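Local coordinates for protein mnemiopsin 1 (Mnemiopsis leidyi, PDB 5VP3) that probably emits light on calcium binding, as a ctenophore photoprotein built from EF-hand units that hold cadmium in this crystal, at residues 10-23 and 102-115. Numbering follows the deposited sequence.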
ATOM      1  N   SER A  10      -4.088  13.783  -0.453  1.00 29.61           N
ATOM      2  CA  SER A  10      -2.662  14.087  -0.536  1.00 23.99           C
ATOM      3  C   SER A  10      -2.430  15.515  -1.036  1.00 30.68           C
ATOM      4  O   SER A  10      -1.545  16.216  -0.526  1.00 31.79           O
ATOM      5  CB  SER A  10      -1.945  13.069  -1.428  1.00 31.65           C
ATOM      6  OG  SER A  10      -1.725  11.829  -0.736  1.00 29.02           O
ATOM      7  N   TYR A  11      -3.190  15.962  -2.047  1.00 37.47           N
ATOM      8  CA  TYR A  11      -3.168  17.382  -2.414  1.00 40.19           C
ATOM      9  C   TYR A  11      -3.604  18.247  -1.240  1.00 35.99           C
ATOM     10  O   TYR A  11      -2.934  19.229  -0.894  1.00 35.57           O
ATOM     11  CB  TYR A  11      -4.058  17.652  -3.640  1.00 30.83           C
ATOM     12  CG  TYR A  11      -3.334  17.393  -4.935  1.00 29.34           C
ATOM     13  CD1 TYR A  11      -2.215  18.141  -5.295  1.00 37.25           C
ATOM     14  CD2 TYR A  11      -3.746  16.386  -5.786  1.00 30.37           C
ATOM     15  CE1 TYR A  11      -1.528  17.880  -6.483  1.00 28.82           C
ATOM     16  CE2 TYR A  11      -3.077  16.130  -6.960  1.00 32.17           C
ATOM     17  CZ  TYR A  11      -1.983  16.880  -7.309  1.00 29.88           C
ATOM     18  OH  TYR A  11      -1.361  16.578  -8.492  1.00 31.59           O
ATOM     19  N   ARG A  12      -4.709  17.877  -0.582  1.00 37.39           N
ATOM     20  CA  ARG A  12      -5.114  18.625   0.607  1.00 40.98           C
ATOM     21  C   ARG A  12      -3.934  18.801   1.565  1.00 37.44           C
ATOM     22  O   ARG A  12      -3.655  19.904   2.044  1.00 34.21           O
ATOM     23  CB  ARG A  12      -6.271  17.907   1.289  1.00 34.85           C
ATOM     24  CG  ARG A  12      -6.874  18.643   2.482  1.00 40.34           C
ATOM     25  CD  ARG A  12      -7.740  17.657   3.274  1.00 50.66           C
ATOM     26  NE  ARG A  12      -8.240  18.232   4.515  1.00 63.47           N
ATOM     27  CZ  ARG A  12      -8.846  17.540   5.482  1.00 67.77           C
ATOM     28  NH1 ARG A  12      -9.041  16.219   5.374  1.00 64.80           N
ATOM     29  NH2 ARG A  12      -9.248  18.170   6.581  1.00 56.31           N
ATOM     30  N   TYR A  13      -3.204  17.725   1.830  1.00 34.83           N
ATOM     31  CA  TYR A  13      -2.157  17.809   2.837  1.00 34.02           C
ATOM     32  C   TYR A  13      -1.010  18.695   2.367  1.00 34.13           C
ATOM     33  O   TYR A  13      -0.498  19.519   3.128  1.00 33.64           O
ATOM     34  CB  TYR A  13      -1.656  16.409   3.173  1.00 35.04           C
ATOM     35  CG  TYR A  13      -0.385  16.450   3.919  1.00 33.95           C
ATOM     36  CD1 TYR A  13      -0.347  16.920   5.221  1.00 39.43           C
ATOM     37  CD2 TYR A  13       0.790  16.053   3.328  1.00 35.28           C
ATOM     38  CE1 TYR A  13       0.831  16.974   5.917  1.00 39.77           C
ATOM     39  CE2 TYR A  13       1.983  16.102   4.015  1.00 32.02           C
ATOM     40  CZ  TYR A  13       1.993  16.563   5.310  1.00 30.51           C
ATOM     41  OH  TYR A  13       3.174  16.605   6.009  1.00 37.96           O
ATOM     42  N   LEU A  14      -0.571  18.521   1.126  1.00 28.49           N
ATOM     43  CA  LEU A  14       0.554  19.295   0.642  1.00 35.18           C
ATOM     44  C   LEU A  14       0.227  20.774   0.692  1.00 41.55           C
ATOM     45  O   LEU A  14       1.019  21.580   1.196  1.00 33.93           O
ATOM     46  CB  LEU A  14       0.908  18.869  -0.775  1.00 32.31           C
ATOM     47  CG  LEU A  14       1.442  17.433  -0.860  1.00 36.42           C
ATOM     48  CD1 LEU A  14       1.548  17.054  -2.301  1.00 35.03           C
ATOM     49  CD2 LEU A  14       2.819  17.302  -0.136  1.00 34.76           C
ATOM     50  N   ARG A  15      -0.963  21.143   0.208  1.00 32.09           N
ATOM     51  CA  ARG A  15      -1.328  22.564   0.207  1.00 44.82           C
ATOM     52  C   ARG A  15      -1.449  23.109   1.633  1.00 40.38           C
ATOM     53  O   ARG A  15      -1.132  24.275   1.878  1.00 47.88           O
ATOM     54  CB  ARG A  15      -2.638  22.796  -0.557  1.00 35.64           C
ATOM     55  CG  ARG A  15      -2.655  22.384  -2.046  1.00 40.90           C
ATOM     56  CD  ARG A  15      -1.296  22.574  -2.774  1.00 37.64           C
ATOM     57  NE  ARG A  15      -1.377  22.158  -4.187  1.00 40.46           N
ATOM     58  CZ  ARG A  15      -0.390  21.584  -4.888  1.00 38.52           C
ATOM     59  NH1 ARG A  15       0.791  21.324  -4.340  1.00 36.01           N
ATOM     60  NH2 ARG A  15      -0.579  21.274  -6.161  1.00 44.86           N
ATOM     61  N   SER A  16      -1.862  22.271   2.586  1.00 41.40           N
ATOM     62  CA  SER A  16      -1.964  22.703   3.971  1.00 40.49           C
ATOM     63  C   SER A  16      -0.615  23.073   4.575  1.00 39.21           C
ATOM     64  O   SER A  16      -0.585  23.845   5.540  1.00 38.73           O
ATOM     65  CB  SER A  16      -2.627  21.613   4.817  1.00 37.18           C
ATOM     66  OG  SER A  16      -1.774  20.494   5.026  1.00 38.17           O
ATOM     67  N   VAL A  17       0.493  22.549   4.044  1.00 35.96           N
ATOM     68  CA  VAL A  17       1.829  22.876   4.548  1.00 41.67           C
ATOM     69  C   VAL A  17       2.626  23.690   3.525  1.00 37.31           C
ATOM     70  O   VAL A  17       3.858  23.785   3.621  1.00 37.78           O
ATOM     71  CB  VAL A  17       2.596  21.608   4.984  1.00 40.86           C
ATOM     72  CG1 VAL A  17       1.848  20.875   6.065  1.00 41.40           C
ATOM     73  CG2 VAL A  17       2.826  20.638   3.825  1.00 30.13           C
ATOM     74  N   GLY A  18       1.956  24.237   2.516  1.00 35.79           N
ATOM     75  CA  GLY A  18       2.613  25.109   1.569  1.00 45.90           C
ATOM     76  C   GLY A  18       3.472  24.408   0.553  1.00 50.97           C
ATOM     77  O   GLY A  18       4.336  25.047  -0.042  1.00 41.81           O
ATOM     78  N   ASN A  19       3.263  23.114   0.315  1.00 40.49           N
ATOM     79  CA  ASN A  19       4.089  22.381  -0.637  1.00 38.55           C
ATOM     80  C   ASN A  19       3.499  22.626  -2.021  1.00 32.19           C
ATOM     81  O   ASN A  19       2.300  22.429  -2.223  1.00 41.03           O
ATOM     82  CB  ASN A  19       4.141  20.900  -0.257  1.00 42.32           C
ATOM     83  CG  ASN A  19       4.867  20.057  -1.268  1.00 39.12           C
ATOM     84  OD1 ASN A  19       4.485  20.012  -2.412  1.00 38.37           O
ATOM     85  ND2 ASN A  19       5.920  19.371  -0.837  1.00 49.26           N
ATOM     86  N   THR A  20       4.320  23.115  -2.957  1.00 51.03           N
ATOM     87  CA  THR A  20       3.830  23.571  -4.264  1.00 50.63           C
ATOM     88  C   THR A  20       3.891  22.489  -5.341  1.00 46.64           C
ATOM     89  O   THR A  20       3.776  22.802  -6.531  1.00 38.13           O
ATOM     90  CB  THR A  20       4.651  24.783  -4.748  1.00 33.07           C
ATOM     91  OG1 THR A  20       6.030  24.417  -4.759  1.00 44.88           O
ATOM     92  CG2 THR A  20       4.471  25.986  -3.840  1.00 44.17           C
ATOM     93  N   TRP A  21       4.092  21.235  -4.960  1.00 41.39           N
ATOM     94  CA  TRP A  21       4.404  20.193  -5.932  1.00 30.02           C
ATOM     95  C   TRP A  21       3.318  20.093  -6.991  1.00 37.47           C
ATOM     96  O   TRP A  21       2.112  20.185  -6.693  1.00 35.54           O
ATOM     97  CB  TRP A  21       4.578  18.851  -5.210  1.00 36.50           C
ATOM     98  CG  TRP A  21       4.807  17.666  -6.062  1.00 32.16           C
ATOM     99  CD1 TRP A  21       6.025  17.118  -6.411  1.00 34.55           C
ATOM    100  CD2 TRP A  21       3.813  16.847  -6.663  1.00 35.46           C
ATOM    101  NE1 TRP A  21       5.830  16.016  -7.205  1.00 31.21           N
ATOM    102  CE2 TRP A  21       4.481  15.827  -7.374  1.00 38.83           C
ATOM    103  CE3 TRP A  21       2.414  16.879  -6.683  1.00 29.69           C
ATOM    104  CZ2 TRP A  21       3.796  14.841  -8.079  1.00 30.03           C
ATOM    105  CZ3 TRP A  21       1.741  15.906  -7.389  1.00 31.49           C
ATOM    106  CH2 TRP A  21       2.422  14.901  -8.070  1.00 32.60           C
ATOM    107  N   LYS A  22       3.765  19.876  -8.239  1.00 35.27           N
ATOM    108  CA  LYS A  22       2.902  19.698  -9.398  1.00 35.86           C
ATOM    109  C   LYS A  22       3.227  18.406 -10.117  1.00 30.25           C
ATOM    110  O   LYS A  22       4.392  18.067 -10.340  1.00 37.23           O
ATOM    111  CB  LYS A  22       3.053  20.872 -10.416  1.00 48.51           C
ATOM    112  CG  LYS A  22       2.317  22.143 -10.038  1.00 56.62           C
ATOM    113  CD  LYS A  22       0.872  21.820  -9.598  1.00 72.31           C
ATOM    114  CE  LYS A  22      -0.069  23.008  -9.738  1.00 68.97           C
ATOM    115  NZ  LYS A  22       0.083  23.930  -8.583  1.00 69.63           N
ATOM    116  N   PHE A  23       2.187  17.731 -10.557  1.00 42.57           N
ATOM    117  CA  PHE A  23       2.354  16.475 -11.263  1.00 41.57           C
ATOM    118  C   PHE A  23       2.797  16.685 -12.711  1.00 45.94           C
ATOM    119  O   PHE A  23       2.238  17.512 -13.438  1.00 41.68           O
ATOM    120  CB  PHE A  23       1.032  15.700 -11.230  1.00 41.34           C
ATOM    121  CG  PHE A  23       1.076  14.411 -11.998  1.00 37.61           C
ATOM    122  CD1 PHE A  23       1.971  13.423 -11.652  1.00 38.89           C
ATOM    123  CD2 PHE A  23       0.235  14.201 -13.075  1.00 34.88           C
ATOM    124  CE1 PHE A  23       2.026  12.243 -12.358  1.00 37.33           C
ATOM    125  CE2 PHE A  23       0.291  13.014 -13.776  1.00 35.30           C
ATOM    126  CZ  PHE A  23       1.175  12.042 -13.412  1.00 37.74           C
ATOM    127  N   VAL A 102      -2.498   7.125 -11.790  1.00 28.31           N
ATOM    128  CA  VAL A 102      -1.053   7.397 -11.778  1.00 28.07           C
ATOM    129  C   VAL A 102      -0.778   8.656 -10.991  1.00 31.21           C
ATOM    130  O   VAL A 102       0.122   8.704 -10.136  1.00 29.56           O
ATOM    131  CB  VAL A 102      -0.504   7.523 -13.215  1.00 28.46           C
ATOM    132  CG1 VAL A 102       0.980   7.873 -13.197  1.00 37.06           C
ATOM    133  CG2 VAL A 102      -0.740   6.234 -14.012  1.00 28.80           C
ATOM    134  N   GLU A 103      -1.558   9.696 -11.266  1.00 28.05           N
ATOM    135  CA  GLU A 103      -1.358  10.968 -10.595  1.00 28.59           C
ATOM    136  C   GLU A 103      -1.609  10.837  -9.100  1.00 24.21           C
ATOM    137  O   GLU A 103      -0.856  11.391  -8.286  1.00 26.93           O
ATOM    138  CB  GLU A 103      -2.302  12.017 -11.184  1.00 25.79           C
ATOM    139  CG  GLU A 103      -2.091  13.374 -10.543  1.00 35.01           C
ATOM    140  CD  GLU A 103      -2.942  14.485 -11.144  1.00 33.40           C
ATOM    141  OE1 GLU A 103      -3.747  14.225 -12.072  1.00 30.84           O
ATOM    142  OE2 GLU A 103      -2.808  15.616 -10.642  1.00 34.21           O
ATOM    143  N   ALA A 104      -2.670  10.115  -8.725  1.00 20.74           N
ATOM    144  CA  ALA A 104      -2.957   9.903  -7.304  1.00 27.45           C
ATOM    145  C   ALA A 104      -1.770   9.241  -6.615  1.00 29.33           C
ATOM    146  O   ALA A 104      -1.384   9.636  -5.508  1.00 27.87           O
ATOM    147  CB  ALA A 104      -4.217   9.048  -7.145  1.00 22.92           C
ATOM    148  N   ASN A 105      -1.125   8.277  -7.294  1.00 28.40           N
ATOM    149  CA  ASN A 105       0.037   7.614  -6.714  1.00 20.83           C
ATOM    150  C   ASN A 105       1.212   8.547  -6.568  1.00 22.17           C
ATOM    151  O   ASN A 105       1.929   8.481  -5.571  1.00 29.50           O
ATOM    152  CB  ASN A 105       0.426   6.416  -7.548  1.00 26.96           C
ATOM    153  CG  ASN A 105      -0.287   5.183  -7.098  1.00 31.69           C
ATOM    154  OD1 ASN A 105       0.160   4.490  -6.184  1.00 32.09           O
ATOM    155  ND2 ASN A 105      -1.410   4.900  -7.720  1.00 33.80           N
ATOM    156  N   ARG A 106       1.430   9.430  -7.532  1.00 25.68           N
ATOM    157  CA  ARG A 106       2.602  10.283  -7.462  1.00 24.71           C
ATOM    158  C   ARG A 106       2.409  11.419  -6.458  1.00 24.05           C
ATOM    159  O   ARG A 106       3.372  11.835  -5.834  1.00 30.17           O
ATOM    160  CB  ARG A 106       2.942  10.819  -8.859  1.00 29.63           C
ATOM    161  CG  ARG A 106       3.517   9.742  -9.788  1.00 30.37           C
ATOM    162  CD  ARG A 106       4.953   9.391  -9.435  1.00 43.51           C
ATOM    163  NE  ARG A 106       5.067   8.245  -8.535  1.00 52.69           N
ATOM    164  CZ  ARG A 106       6.123   8.006  -7.747  1.00 48.74           C
ATOM    165  NH1 ARG A 106       6.134   6.931  -6.978  1.00 45.51           N
ATOM    166  NH2 ARG A 106       7.164   8.837  -7.706  1.00 47.50           N
ATOM    167  N   VAL A 107       1.192  11.924  -6.260  1.00 27.07           N
ATOM    168  CA  VAL A 107       1.059  12.963  -5.250  1.00 24.26           C
ATOM    169  C   VAL A 107       1.137  12.353  -3.867  1.00 29.56           C
ATOM    170  O   VAL A 107       1.587  13.006  -2.916  1.00 27.01           O
ATOM    171  CB  VAL A 107      -0.235  13.770  -5.435  1.00 24.45           C
ATOM    172  CG1 VAL A 107      -1.474  12.874  -5.300  1.00 28.40           C
ATOM    173  CG2 VAL A 107      -0.286  14.973  -4.439  1.00 31.80           C
ATOM    174  N   PHE A 108       0.679  11.109  -3.713  1.00 30.41           N
ATOM    175  CA  PHE A 108       0.859  10.425  -2.439  1.00 29.03           C
ATOM    176  C   PHE A 108       2.345  10.282  -2.103  1.00 27.65           C
ATOM    177  O   PHE A 108       2.753  10.488  -0.949  1.00 25.20           O
ATOM    178  CB  PHE A 108       0.176   9.057  -2.477  1.00 32.29           C
ATOM    179  CG  PHE A 108       0.448   8.226  -1.259  1.00 29.42           C
ATOM    180  CD1 PHE A 108      -0.261   8.444  -0.095  1.00 31.45           C
ATOM    181  CD2 PHE A 108       1.444   7.269  -1.259  1.00 23.16           C
ATOM    182  CE1 PHE A 108      -0.002   7.722   1.037  1.00 31.46           C
ATOM    183  CE2 PHE A 108       1.698   6.512  -0.116  1.00 29.24           C
ATOM    184  CZ  PHE A 108       0.965   6.742   1.018  1.00 35.10           C
ATOM    185  N   ALA A 109       3.177   9.970  -3.104  1.00 27.58           N
ATOM    186  CA  ALA A 109       4.603   9.797  -2.841  1.00 29.30           C
ATOM    187  C   ALA A 109       5.231  11.095  -2.353  1.00 27.30           C
ATOM    188  O   ALA A 109       6.095  11.076  -1.466  1.00 29.94           O
ATOM    189  CB  ALA A 109       5.335   9.315  -4.093  1.00 29.04           C
ATOM    190  N   GLU A 110       4.880  12.222  -2.978  1.00 28.25           N
ATOM    191  CA  GLU A 110       5.372  13.507  -2.493  1.00 22.51           C
ATOM    192  C   GLU A 110       4.904  13.774  -1.068  1.00 20.89           C
ATOM    193  O   GLU A 110       5.673  14.279  -0.245  1.00 29.47           O
ATOM    194  CB  GLU A 110       4.918  14.628  -3.419  1.00 30.26           C
ATOM    195  CG  GLU A 110       5.332  16.010  -2.968  1.00 31.85           C
ATOM    196  CD  GLU A 110       6.828  16.276  -3.004  1.00 38.48           C
ATOM    197  OE1 GLU A 110       7.550  15.578  -3.737  1.00 33.41           O
ATOM    198  OE2 GLU A 110       7.284  17.215  -2.299  1.00 39.42           O
ATOM    199  N   ALA A 111       3.644  13.447  -0.756  1.00 20.89           N
ATOM    200  CA  ALA A 111       3.137  13.663   0.597  1.00 22.91           C
ATOM    201  C   ALA A 111       3.887  12.810   1.626  1.00 30.00           C
ATOM    202  O   ALA A 111       4.170  13.276   2.729  1.00 29.59           O
ATOM    203  CB  ALA A 111       1.637  13.385   0.636  1.00 30.81           C
ATOM    204  N   GLU A 112       4.249  11.568   1.281  1.00 32.73           N
ATOM    205  CA  GLU A 112       5.097  10.797   2.183  1.00 34.67           C
ATOM    206  C   GLU A 112       6.466  11.453   2.354  1.00 30.13           C
ATOM    207  O   GLU A 112       7.026  11.443   3.449  1.00 26.24           O
ATOM    208  CB  GLU A 112       5.255   9.346   1.687  1.00 25.31           C
ATOM    209  CG  GLU A 112       4.013   8.485   1.874  1.00 31.19           C
ATOM    210  CD  GLU A 112       3.878   7.923   3.268  1.00 25.21           C
ATOM    211  OE1 GLU A 112       4.628   6.988   3.659  1.00 32.07           O
ATOM    212  OE2 GLU A 112       2.987   8.410   3.988  1.00 22.80           O
ATOM    213  N   ARG A 113       7.049  11.982   1.280  1.00 24.74           N
ATOM    214  CA  ARG A 113       8.326  12.687   1.433  1.00 31.42           C
ATOM    215  C   ARG A 113       8.197  13.916   2.341  1.00 31.74           C
ATOM    216  O   ARG A 113       9.110  14.226   3.120  1.00 34.96           O
ATOM    217  CB  ARG A 113       8.875  13.091   0.058  1.00 34.67           C
ATOM    218  CG  ARG A 113       9.438  11.867  -0.739  1.00 34.10           C
ATOM    219  CD  ARG A 113      10.125  12.283  -2.038  1.00 41.93           C
ATOM    220  NE  ARG A 113       9.228  12.975  -2.979  1.00 37.94           N
ATOM    221  CZ  ARG A 113       8.640  12.409  -4.040  1.00 38.68           C
ATOM    222  NH1 ARG A 113       8.825  11.123  -4.337  1.00 36.15           N
ATOM    223  NH2 ARG A 113       7.862  13.140  -4.828  1.00 31.38           N
ATOM    224  N   GLU A 114       7.073  14.631   2.250  1.00 25.96           N
ATOM    225  CA  GLU A 114       6.851  15.829   3.070  1.00 24.63           C
ATOM    226  C   GLU A 114       6.721  15.433   4.532  1.00 28.32           C
ATOM    227  O   GLU A 114       7.353  16.018   5.412  1.00 30.63           O
ATOM    228  CB  GLU A 114       5.590  16.542   2.557  1.00 23.36           C
ATOM    229  CG  GLU A 114       5.223  17.871   3.210  1.00 30.92           C
ATOM    230  CD  GLU A 114       6.295  18.940   3.019  1.00 34.91           C
ATOM    231  OE1 GLU A 114       6.955  18.934   1.966  1.00 32.17           O
ATOM    232  OE2 GLU A 114       6.482  19.777   3.924  1.00 36.18           O
ATOM    233  N   ARG A 115       5.979  14.389   4.774  1.00 27.96           N
ATOM    234  CA  ARG A 115       5.879  13.806   6.077  1.00 27.56           C
ATOM    235  C   ARG A 115       7.226  13.404   6.641  1.00 31.14           C
ATOM    236  O   ARG A 115       7.489  13.659   7.751  1.00 33.76           O
ATOM    237  CB  ARG A 115       4.966  12.613   6.063  1.00 26.94           C
ATOM    238  CG  ARG A 115       3.495  12.880   6.207  1.00 36.77           C
ATOM    239  CD  ARG A 115       2.674  11.612   6.043  1.00 39.69           C
ATOM    240  NE  ARG A 115       1.485  11.984   5.391  1.00 57.18           N
ATOM    241  CZ  ARG A 115       1.089  11.579   4.230  1.00 35.40           C
ATOM    242  NH1 ARG A 115       1.700  10.676   3.573  1.00 32.04           N
ATOM    243  NH2 ARG A 115       0.012  12.099   3.780  1.00 53.78           N
TER
HETATM  244  O   HOH W   1       5.982  22.696   2.731  1.00 47.25           O
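Glu103 meets two aromatic side chains at once. Its chain is extended, with CG anti to the backbone N (chi1 -178°), which lays CG over one face of the Phe23 ring, 3.9 Å from the centroid, a CH-pi contact. Beyond it, Glu103 OE2 accepts from Tyr11 OH at 2.8 Å on its anti lone pair, ring and carboxylate standing 89° apart. One turn on, Val107 CG2 sits almost centrally over the Tyr11 face, 3.6 Å from the centroid, and also touches Leu14 CD1, while Val107 CB abuts Trp21 CZ3 at 3.5 Å. In Glu110 an anti chi1 brings CG over the five-membered ring of Trp21, and the bend at chi2 turns the carboxylate toward Asn19, whose ND2 gives OE2 a fairly straight hydrogen bond (2.9 Å); OE1 is gripped side-on by Arg113 NE and NH2. With an alanine here, one Asn19 N-H and the Arg113 guanidinium would probably lose this carboxylate partner, and the Trp21 face would be less covered. Ala111 helps Val107, Glu110 and Glu114 form the hole that receives Leu14 as a knob. Glu114 OE1 takes the other Asn19 N-H at 3.0 Å, from above the carboxylate plane, while OE2 pairs with Arg118. Arg115 adds an off-centre cation-pi contact, its CZ 5.0 Å from the Tyr13 centroid. Segments 10-16 and 102-115 cross at 38°, their axes 9.0 Å apart at closest approach. Gly18, at positive phi, ends helix 9-16 in a Schellman motif (Asn19 N to Leu14 O, Gly18 N to Arg15 O) before the Asx turn at Asn19: helix-helix packing with one knob-into-hole, continued by irregular segment 17-23 along helix 101-117 of this EF-hand photoprotein.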